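Local structure of SidF, inhibitor of growth family, member 3 (Legionella pneumophila subsp. pneumophila, 4FYE) at residues H15-L20 / F201-P206; V54-D59 / H187-P192; H682-G687 / N726-G731. The protein is a phosphoinositide phosphatase of Legionella, classed among the enzymes that remove the 3-phosphate of phosphatidylinositol 3,4,5-trisphosphate. The protein carries 1 engineered substitution. All coordinates share one frame; numbering follows the deposited sequence.

Contact 1 of 3, residues H15-L20 / F201-P206; sequences HLLSDL and FIMYIP
The carbonyl oxygen H15 O is gripped twice by S18 as helix 9-16 runs out. S18 N closes the turn on it, and S18 OG lies 2.7 Å from H15 O, in the carbonyl plane and on a lone pair. Within this turn, L16 and L17 point their side chains toward the strand, where the contact is wholly apolar. L17 has CG anti to its carbonyl carbon (chi1 -69°), so that CD1 comes down over a face of F201 in a CH-pi contact: L17 CD1 stands 3.6 Å from the centroid of the F201 ring, 15° off the ring normal. M203 bends at chi3 (89°) and sets its methyl against both leucines, with M203 CE 3.9 Å from L17 CG and 4.0 Å from L16 CB. L16 CD1 meets the sulphur, M203 SD, at 3.9 Å and more loosely reaches I205 CD1. F201, M203 and I205, every second residue of the strand, lie on the face that receives the helix; V13 and I9 of helix 9-16 extend the same packing. Strand 199-206 itself lies between 184-189, whose I186 touches L17 and M203, and 247-254, so the end of the N-terminal helix rests on the middle of the mixed sheet.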
loop_
_atom_site.group_PDB
_atom_site.type_symbol
_atom_site.label_atom_id
_atom_site.label_comp_id
_atom_site.label_asym_id
_atom_site.label_seq_id
_atom_site.Cartn_x
_atom_site.Cartn_y
_atom_site.Cartn_z
ATOM N N HIS A 15 20.853 1.654 -8.212
ATOM C CA HIS A 15 20.961 1.332 -9.640
ATOM C C HIS A 15 19.809 1.891 -10.442
ATOM O O HIS A 15 19.984 2.348 -11.536
ATOM C CB HIS A 15 21.096 -0.158 -9.834
ATOM C CG HIS A 15 22.472 -0.660 -9.561
ATOM N ND1 HIS A 15 23.379 -0.865 -10.549
ATOM C CD2 HIS A 15 23.117 -0.931 -8.361
ATOM C CE1 HIS A 15 24.533 -1.284 -10.004
ATOM N NE2 HIS A 15 24.373 -1.318 -8.660
ATOM N N LEU A 16 18.617 1.891 -9.850
ATOM C CA LEU A 16 17.405 2.296 -10.527
ATOM C C LEU A 16 17.429 3.752 -10.897
ATOM O O LEU A 16 16.781 4.137 -11.830
ATOM C CB LEU A 16 16.180 2.023 -9.645
ATOM C CG LEU A 16 15.698 0.590 -9.737
ATOM C CD1 LEU A 16 14.635 0.204 -8.658
ATOM C CD2 LEU A 16 15.187 0.365 -11.141
ATOM N N LEU A 17 18.150 4.558 -10.141
ATOM C CA LEU A 17 18.171 5.982 -10.360
ATOM C C LEU A 17 19.321 6.408 -11.245
ATOM O O LEU A 17 19.532 7.578 -11.440
ATOM C CB LEU A 17 18.238 6.712 -9.016
ATOM C CG LEU A 17 16.901 6.498 -8.309
ATOM C CD1 LEU A 17 16.991 6.871 -6.838
ATOM C CD2 LEU A 17 15.814 7.249 -9.034
ATOM N N SER A 18 20.076 5.467 -11.785
ATOM C CA SER A 18 21.277 5.827 -12.548
ATOM C C SER A 18 20.960 5.831 -14.055
ATOM O O SER A 18 19.776 5.904 -14.450
ATOM C CB SER A 18 22.435 4.856 -12.232
ATOM O OG SER A 18 22.110 3.541 -12.672
ATOM N N ASP A 19 22.004 5.738 -14.886
ATOM C CA ASP A 19 21.821 5.858 -16.311
ATOM C C ASP A 19 21.309 4.573 -16.889
ATOM O O ASP A 19 22.054 3.610 -16.958
ATOM C CB ASP A 19 23.113 6.292 -17.012
ATOM C CG ASP A 19 22.975 7.671 -17.662
ATOM O OD1 ASP A 19 22.129 8.465 -17.193
ATOM O OD2 ASP A 19 23.691 7.970 -18.644
ATOM N N LEU A 20 20.049 4.554 -17.320
ATOM C CA LEU A 20 19.463 3.298 -17.811
ATOM C C LEU A 20 19.313 3.210 -19.314
ATOM O O LEU A 20 19.275 4.255 -20.010
ATOM C CB LEU A 20 18.100 3.050 -17.164
ATOM C CG LEU A 20 18.078 3.082 -15.630
ATOM C CD1 LEU A 20 16.640 3.338 -15.183
ATOM C CD2 LEU A 20 18.602 1.790 -15.008
ATOM N N PHE A 201 12.819 11.422 -4.866
ATOM C CA PHE A 201 12.140 10.421 -5.731
ATOM C C PHE A 201 11.133 9.620 -4.922
ATOM O O PHE A 201 11.242 9.521 -3.683
ATOM C CB PHE A 201 13.111 9.436 -6.335
ATOM C CG PHE A 201 13.902 8.699 -5.316
ATOM C CD1 PHE A 201 15.119 9.190 -4.891
ATOM C CD2 PHE A 201 13.450 7.481 -4.805
ATOM C CE1 PHE A 201 15.869 8.493 -3.920
ATOM C CE2 PHE A 201 14.169 6.788 -3.841
ATOM C CZ PHE A 201 15.368 7.295 -3.388
ATOM N N ILE A 202 10.183 9.024 -5.646
ATOM C CA ILE A 202 9.292 8.034 -5.118
ATOM C C ILE A 202 9.172 6.931 -6.166
ATOM O O ILE A 202 8.990 7.224 -7.344
ATOM C CB ILE A 202 7.863 8.585 -4.933
ATOM C CG1 ILE A 202 7.839 9.850 -4.101
ATOM C CG2 ILE A 202 6.981 7.515 -4.251
ATOM C CD1 ILE A 202 6.578 10.636 -4.356
ATOM N N MET A 203 9.199 5.672 -5.729
ATOM C CA MET A 203 9.015 4.590 -6.662
ATOM C C MET A 203 8.110 3.493 -6.111
ATOM O O MET A 203 7.880 3.442 -4.935
ATOM C CB MET A 203 10.347 4.026 -7.079
ATOM C CG MET A 203 11.316 3.795 -5.948
ATOM S SD MET A 203 12.770 2.920 -6.643
ATOM C CE MET A 203 13.889 4.219 -7.198
ATOM N N TYR A 204 7.511 2.718 -7.003
ATOM C CA TYR A 204 6.669 1.604 -6.720
ATOM C C TYR A 204 7.395 0.502 -7.436
ATOM O O TYR A 204 7.638 0.589 -8.678
ATOM C CB TYR A 204 5.215 1.783 -7.265
ATOM C CG TYR A 204 4.259 2.689 -6.438
ATOM C CD1 TYR A 204 4.715 3.529 -5.451
ATOM C CD2 TYR A 204 2.913 2.702 -6.688
ATOM C CE1 TYR A 204 3.852 4.326 -4.706
ATOM C CE2 TYR A 204 2.031 3.534 -5.981
ATOM C CZ TYR A 204 2.490 4.332 -4.988
ATOM O OH TYR A 204 1.600 5.148 -4.294
ATOM N N ILE A 205 7.855 -0.475 -6.633
ATOM C CA ILE A 205 8.501 -1.628 -7.147
ATOM C C ILE A 205 7.533 -2.758 -6.908
ATOM O O ILE A 205 7.106 -2.982 -5.804
ATOM C CB ILE A 205 9.805 -1.907 -6.434
ATOM C CG1 ILE A 205 10.766 -0.724 -6.539
ATOM C CG2 ILE A 205 10.489 -3.145 -7.037
ATOM C CD1 ILE A 205 11.849 -0.835 -5.453
ATOM N N PRO A 206 7.136 -3.439 -7.961
ATOM C CA PRO A 206 6.151 -4.505 -7.800
ATOM C C PRO A 206 6.765 -5.617 -6.964
ATOM O O PRO A 206 7.885 -6.054 -7.198
ATOM C CB PRO A 206 5.999 -5.059 -9.199
ATOM C CG PRO A 206 6.725 -4.135 -10.118
ATOM C CD PRO A 206 7.744 -3.413 -9.310
#

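Contact 2 of 3, residues V54-D59 / H187-P192; sequences VNSQYD and HRFKAP
H187 leaves its strand with CG anti to the backbone N (chi1 -176°), which swings the imidazole across toward residues 54-56. Its CB is still 4.2 Å from V54 O, but farther out CD2 closes to 3.1 Å from V54 O, which sits at the ring edge, and touches V54 CG1 at 4.0 Å. At the tip, H187 NE2 donates a hydrogen bond to S56 OG, 2.9 Å away and near the ring plane. That hydroxyl also bonds to E699 of helix 692-699, a carboxylate that would be expected to polarise the Ser-His pair. Over one face of the imidazole lies F189 CD1, above the ring centre, so the ring is held both at its edge and from a face. The backbones beneath are a parallel pair, strands 50-55 and 184-189, joined through four helices in a crossover connection and set within a sheet whose other neighbouring strands run antiparallel. R188 N bonds to V54 O at 2.9 Å and S56 N to R188 O at 3.0 Å, each nearly along the C=O axis. On the sheet face away from V54 and H187, N55 and R188 run side by side, pointing the same way; N55 OD1 rests 3.4 Å from R188 CD. The R188 chain then bends at chi3, and its guanidinium goes on to a salt bridge with E199 and a hydrogen bond with L17 O.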
loop_
_atom_site.group_PDB
_atom_site.type_symbol
_atom_site.label_atom_id
_atom_site.label_comp_id
_atom_site.label_asym_id
_atom_site.label_seq_id
_atom_site.Cartn_x
_atom_site.Cartn_y
_atom_site.Cartn_z
ATOM N N VAL A 54 9.489 9.391 -14.666
ATOM C CA VAL A 54 9.014 10.699 -14.972
ATOM C C VAL A 54 9.812 11.713 -14.147
ATOM O O VAL A 54 9.890 11.578 -12.923
ATOM C CB VAL A 54 7.514 10.863 -14.568
ATOM C CG1 VAL A 54 7.122 12.331 -14.581
ATOM C CG2 VAL A 54 6.560 10.152 -15.515
ATOM N N ASN A 55 10.337 12.757 -14.785
ATOM C CA ASN A 55 10.859 13.950 -14.089
ATOM C C ASN A 55 9.908 15.115 -14.129
ATOM O O ASN A 55 9.437 15.468 -15.210
ATOM C CB ASN A 55 12.212 14.395 -14.721
ATOM C CG ASN A 55 13.128 13.223 -14.931
ATOM O OD1 ASN A 55 13.841 12.824 -14.021
ATOM N ND2 ASN A 55 13.015 12.579 -16.071
ATOM N N SER A 56 9.643 15.765 -12.996
ATOM C CA SER A 56 8.789 16.971 -13.072
ATOM C C SER A 56 9.426 18.010 -13.998
ATOM O O SER A 56 10.628 18.235 -13.926
ATOM C CB SER A 56 8.551 17.595 -11.700
ATOM O OG SER A 56 7.779 16.721 -10.895
ATOM N N GLN A 57 8.601 18.580 -14.872
ATOM C CA GLN A 57 8.870 19.799 -15.635
ATOM C C GLN A 57 7.791 20.853 -15.229
ATOM O O GLN A 57 6.713 20.500 -14.734
ATOM C CB GLN A 57 8.799 19.524 -17.151
ATOM C CG GLN A 57 9.792 18.509 -17.761
ATOM C CD GLN A 57 11.268 18.840 -17.477
ATOM O OE1 GLN A 57 12.081 17.947 -17.242
ATOM N NE2 GLN A 57 11.616 20.118 -17.493
ATOM N N TYR A 58 8.082 22.138 -15.438
ATOM C CA TYR A 58 7.223 23.210 -14.973
ATOM C C TYR A 58 7.098 24.250 -16.030
ATOM O O TYR A 58 7.967 24.351 -16.848
ATOM C CB TYR A 58 7.839 23.878 -13.752
ATOM C CG TYR A 58 8.085 22.910 -12.646
ATOM C CD1 TYR A 58 9.356 22.313 -12.477
ATOM C CD2 TYR A 58 7.043 22.566 -11.751
ATOM C CE1 TYR A 58 9.572 21.404 -11.443
ATOM C CE2 TYR A 58 7.257 21.687 -10.732
ATOM C CZ TYR A 58 8.481 21.096 -10.604
ATOM O OH TYR A 58 8.637 20.213 -9.630
ATOM N N ASP A 59 6.036 25.045 -15.984
ATOM C CA ASP A 59 5.907 26.221 -16.838
ATOM C C ASP A 59 6.607 27.451 -16.202
ATOM O O ASP A 59 7.172 27.371 -15.107
ATOM C CB ASP A 59 4.424 26.521 -17.097
ATOM C CG ASP A 59 3.664 26.937 -15.823
ATOM O OD1 ASP A 59 4.289 27.334 -14.796
ATOM O OD2 ASP A 59 2.415 26.847 -15.839
ATOM N N HIS A 187 9.066 8.387 -9.969
ATOM C CA HIS A 187 8.959 9.827 -10.159
ATOM C C HIS A 187 10.059 10.558 -9.468
ATOM O O HIS A 187 10.157 10.479 -8.212
ATOM C CB HIS A 187 7.664 10.307 -9.600
ATOM C CG HIS A 187 7.399 11.769 -9.829
ATOM N ND1 HIS A 187 6.525 12.444 -9.104
ATOM C CD2 HIS A 187 7.995 12.686 -10.673
ATOM C CE1 HIS A 187 6.462 13.706 -9.507
ATOM N NE2 HIS A 187 7.404 13.866 -10.447
ATOM N N ARG A 188 10.867 11.275 -10.256
ATOM C CA ARG A 188 11.930 12.179 -9.752
ATOM C C ARG A 188 11.595 13.661 -9.884
ATOM O O ARG A 188 11.145 14.119 -10.954
ATOM C CB ARG A 188 13.179 12.007 -10.614
ATOM C CG ARG A 188 13.526 10.535 -10.785
ATOM C CD ARG A 188 14.680 10.330 -11.801
ATOM N NE ARG A 188 15.959 10.801 -11.291
ATOM C CZ ARG A 188 17.112 10.149 -11.455
ATOM N NH1 ARG A 188 17.159 9.000 -12.130
ATOM N NH2 ARG A 188 18.229 10.649 -10.947
ATOM N N PHE A 189 11.934 14.412 -8.835
ATOM C CA PHE A 189 11.643 15.848 -8.707
ATOM C C PHE A 189 12.458 16.518 -7.558
ATOM O O PHE A 189 12.739 15.885 -6.555
ATOM C CB PHE A 189 10.126 16.075 -8.404
ATOM C CG PHE A 189 9.615 15.335 -7.139
ATOM C CD1 PHE A 189 9.276 13.977 -7.182
ATOM C CD2 PHE A 189 9.497 16.011 -5.897
ATOM C CE1 PHE A 189 8.886 13.270 -6.020
ATOM C CE2 PHE A 189 9.079 15.318 -4.732
ATOM C CZ PHE A 189 8.733 13.956 -4.807
ATOM N N LYS A 190 12.765 17.808 -7.668
ATOM C CA LYS A 190 13.259 18.590 -6.531
ATOM C C LYS A 190 12.119 19.053 -5.617
ATOM O O LYS A 190 11.350 19.927 -5.970
ATOM C CB LYS A 190 14.080 19.778 -7.039
ATOM C CG LYS A 190 15.399 19.368 -7.717
ATOM C CD LYS A 190 16.043 20.454 -8.627
ATOM C CE LYS A 190 16.941 21.420 -7.852
ATOM N NZ LYS A 190 18.077 20.780 -7.094
ATOM N N ALA A 191 11.982 18.450 -4.444
ATOM C CA ALA A 191 11.065 18.978 -3.447
ATOM C C ALA A 191 11.482 20.379 -3.006
ATOM O O ALA A 191 12.667 20.719 -3.032
ATOM C CB ALA A 191 11.057 18.067 -2.253
ATOM N N PRO A 192 10.524 21.187 -2.560
ATOM C CA PRO A 192 10.863 22.461 -1.894
ATOM C C PRO A 192 11.969 22.363 -0.798
ATOM O O PRO A 192 11.887 21.486 0.089
ATOM C CB PRO A 192 9.527 22.909 -1.267
ATOM C CG PRO A 192 8.551 21.812 -1.476
ATOM C CD PRO A 192 9.079 20.890 -2.528
#

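Contact 3 of 3, residues H682-G687 / N726-G731; sequences HRRTHG and NFADNG
Where they touch, residues 683-686 and 726-728 run in directions 31° apart and come closest at R684 and A728, with their CA atoms 5.8 Å apart. R683, bent at chi2 and chi3, brings its guanidinium end-on to one oxygen: NH1 is 2.9 Å and NH2 3.1 Å from N726 OD1. The two bonds differ, for NH2 lies in the carbonyl plane of the amide whereas NH1 stands above it, the two flat groups being turned 72° apart. D681 O takes R683 NE, and the N726 amide nitrogen bonds to G621 O. R684 lays its aliphatic part along the F727-A728 peptide, CD 3.5 Å from A728 N. Its guanidinium, with N726 O over one face, curls back so that NH2 donates to H682 O at 2.7 Å, nearly straight (169°), while NH1 forms a salt bridge with D697 of helix 692-699. H686 has a left-handed backbone and points the edge of its ring at the other loop, where NE2 donates to F727 O at 2.7 Å. Positive and N-H groups thus face carbonyl oxygens along the contact; H686 acts here through an N-H at NE2, and D697, which also accepts from A728 N, probably balances part of the arginine charge.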
loop_
_atom_site.group_PDB
_atom_site.type_symbol
_atom_site.label_atom_id
_atom_site.label_comp_id
_atom_site.label_asym_id
_atom_site.label_seq_id
_atom_site.Cartn_x
_atom_site.Cartn_y
_atom_site.Cartn_z
ATOM N N HIS A 682 -1.736 21.873 7.057
ATOM C CA HIS A 682 -1.770 22.954 6.056
ATOM C C HIS A 682 -2.987 22.833 5.155
ATOM O O HIS A 682 -3.283 21.764 4.616
ATOM C CB HIS A 682 -0.470 23.114 5.231
ATOM C CG HIS A 682 -0.500 24.339 4.322
ATOM N ND1 HIS A 682 -1.035 24.313 3.049
ATOM C CD2 HIS A 682 -0.160 25.674 4.572
ATOM C CE1 HIS A 682 -0.989 25.542 2.515
ATOM N NE2 HIS A 682 -0.456 26.382 3.443
ATOM N N ARG A 683 -3.716 23.935 5.031
ATOM C CA ARG A 683 -4.928 24.003 4.247
ATOM C C ARG A 683 -4.573 24.404 2.795
ATOM O O ARG A 683 -4.230 25.566 2.537
ATOM C CB ARG A 683 -5.939 25.037 4.891
ATOM C CG ARG A 683 -6.502 24.667 6.291
ATOM C CD ARG A 683 -7.178 23.262 6.360
ATOM N NE ARG A 683 -6.265 22.086 6.294
ATOM C CZ ARG A 683 -6.655 20.848 5.885
ATOM N NH1 ARG A 683 -7.921 20.607 5.470
ATOM N NH2 ARG A 683 -5.802 19.810 5.866
ATOM N N ARG A 684 -4.691 23.473 1.844
ATOM C CA ARG A 684 -4.315 23.814 0.452
ATOM C C ARG A 684 -5.267 24.834 -0.116
ATOM O O ARG A 684 -6.468 24.801 0.186
ATOM C CB ARG A 684 -4.224 22.573 -0.454
ATOM C CG ARG A 684 -2.878 21.892 -0.400
ATOM C CD ARG A 684 -2.909 20.460 0.165
ATOM N NE ARG A 684 -2.733 20.392 1.605
ATOM C CZ ARG A 684 -1.993 19.504 2.301
ATOM N NH1 ARG A 684 -1.264 18.564 1.743
ATOM N NH2 ARG A 684 -1.967 19.611 3.634
ATOM N N THR A 685 -4.745 25.767 -0.910
ATOM C CA THR A 685 -5.577 26.868 -1.443
ATOM C C THR A 685 -5.684 26.895 -2.951
ATOM O O THR A 685 -6.525 27.610 -3.427
ATOM C CB THR A 685 -5.081 28.252 -0.996
ATOM O OG1 THR A 685 -3.717 28.388 -1.394
ATOM C CG2 THR A 685 -5.150 28.399 0.523
ATOM N N HIS A 686 -4.863 26.149 -3.702
ATOM C CA HIS A 686 -5.080 25.999 -5.169
ATOM C C HIS A 686 -4.872 27.289 -5.949
ATOM O O HIS A 686 -5.343 27.433 -7.076
ATOM C CB HIS A 686 -6.477 25.408 -5.476
ATOM C CG HIS A 686 -6.885 24.326 -4.505
ATOM N ND1 HIS A 686 -7.729 24.550 -3.464
ATOM C CD2 HIS A 686 -6.481 22.991 -4.401
ATOM C CE1 HIS A 686 -7.880 23.409 -2.767
ATOM N NE2 HIS A 686 -7.094 22.468 -3.329
ATOM N N GLY A 687 -4.154 28.214 -5.340
ATOM C CA GLY A 687 -3.962 29.575 -5.842
ATOM C C GLY A 687 -2.835 29.679 -6.853
ATOM O O GLY A 687 -2.184 28.680 -7.183
ATOM N N ASN A 726 -7.776 19.515 1.726
ATOM C CA ASN A 726 -6.894 18.338 1.930
ATOM C C ASN A 726 -5.941 17.964 0.817
ATOM O O ASN A 726 -4.999 17.208 1.101
ATOM C CB ASN A 726 -7.678 17.078 2.297
ATOM C CG ASN A 726 -8.297 17.163 3.694
ATOM O OD1 ASN A 726 -7.797 17.899 4.531
ATOM N ND2 ASN A 726 -9.390 16.398 3.944
ATOM N N PHE A 727 -6.157 18.469 -0.422
ATOM C CA PHE A 727 -5.316 18.076 -1.535
ATOM C C PHE A 727 -5.018 19.226 -2.502
ATOM O O PHE A 727 -5.882 20.061 -2.805
ATOM C CB PHE A 727 -5.991 16.913 -2.267
ATOM C CG PHE A 727 -6.074 15.652 -1.440
ATOM C CD1 PHE A 727 -5.009 14.791 -1.360
ATOM C CD2 PHE A 727 -7.252 15.326 -0.752
ATOM C CE1 PHE A 727 -5.099 13.633 -0.580
ATOM C CE2 PHE A 727 -7.356 14.172 -0.013
ATOM C CZ PHE A 727 -6.257 13.336 0.097
ATOM N N ALA A 728 -3.787 19.262 -2.983
ATOM C CA ALA A 728 -3.348 20.215 -3.989
ATOM C C ALA A 728 -4.176 20.081 -5.260
ATOM O O ALA A 728 -4.531 21.076 -5.900
ATOM C CB ALA A 728 -1.895 19.997 -4.299
ATOM N N ASP A 729 -4.545 18.865 -5.621
ATOM C CA ASP A 729 -5.192 18.660 -6.928
ATOM C C ASP A 729 -6.759 18.653 -6.814
ATOM O O ASP A 729 -7.338 18.597 -5.745
ATOM C CB ASP A 729 -4.739 17.365 -7.550
ATOM C CG ASP A 729 -5.389 16.186 -6.888
ATOM O OD1 ASP A 729 -4.980 15.917 -5.740
ATOM O OD2 ASP A 729 -6.372 15.598 -7.435
ATOM N N ASN A 730 -7.442 18.696 -7.939
ATOM C CA ASN A 730 -8.846 18.908 -7.916
ATOM C C ASN A 730 -9.635 17.629 -8.358
ATOM O O ASN A 730 -10.808 17.733 -8.701
ATOM C CB ASN A 730 -9.128 20.048 -8.852
ATOM C CG ASN A 730 -8.748 19.753 -10.353
ATOM O OD1 ASN A 730 -8.446 18.635 -10.740
ATOM N ND2 ASN A 730 -8.828 20.779 -11.197
ATOM N N GLY A 731 -8.958 16.472 -8.404
ATOM C CA GLY A 731 -9.562 15.167 -8.666
ATOM C C GLY A 731 -9.786 14.843 -10.135
ATOM O O GLY A 731 -10.308 13.787 -10.446
#

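From the N terminus, residues 15-20 open contact 1 and 54-59 open contact 2. The chain then passes through four helices before 187-192 closes contact 2, and the next strand brings 201-206 back to close contact 1, so the second loop is nested in the first. The two are joined directly: I202 pairs with H187 across neighbouring strands, and R188 reaches L17. Contact 1 ties the N-terminal helix to the six-stranded sheet, and contact 2 joins two of its strands, 50-55 and 184-189. Contact 3 follows in series, closing a much shorter loop near the C terminus. It touches neither, its nearest atoms about 10 Å from contact 2, yet helix 692-699, carried within its loop, meets both contacts 2 and 3.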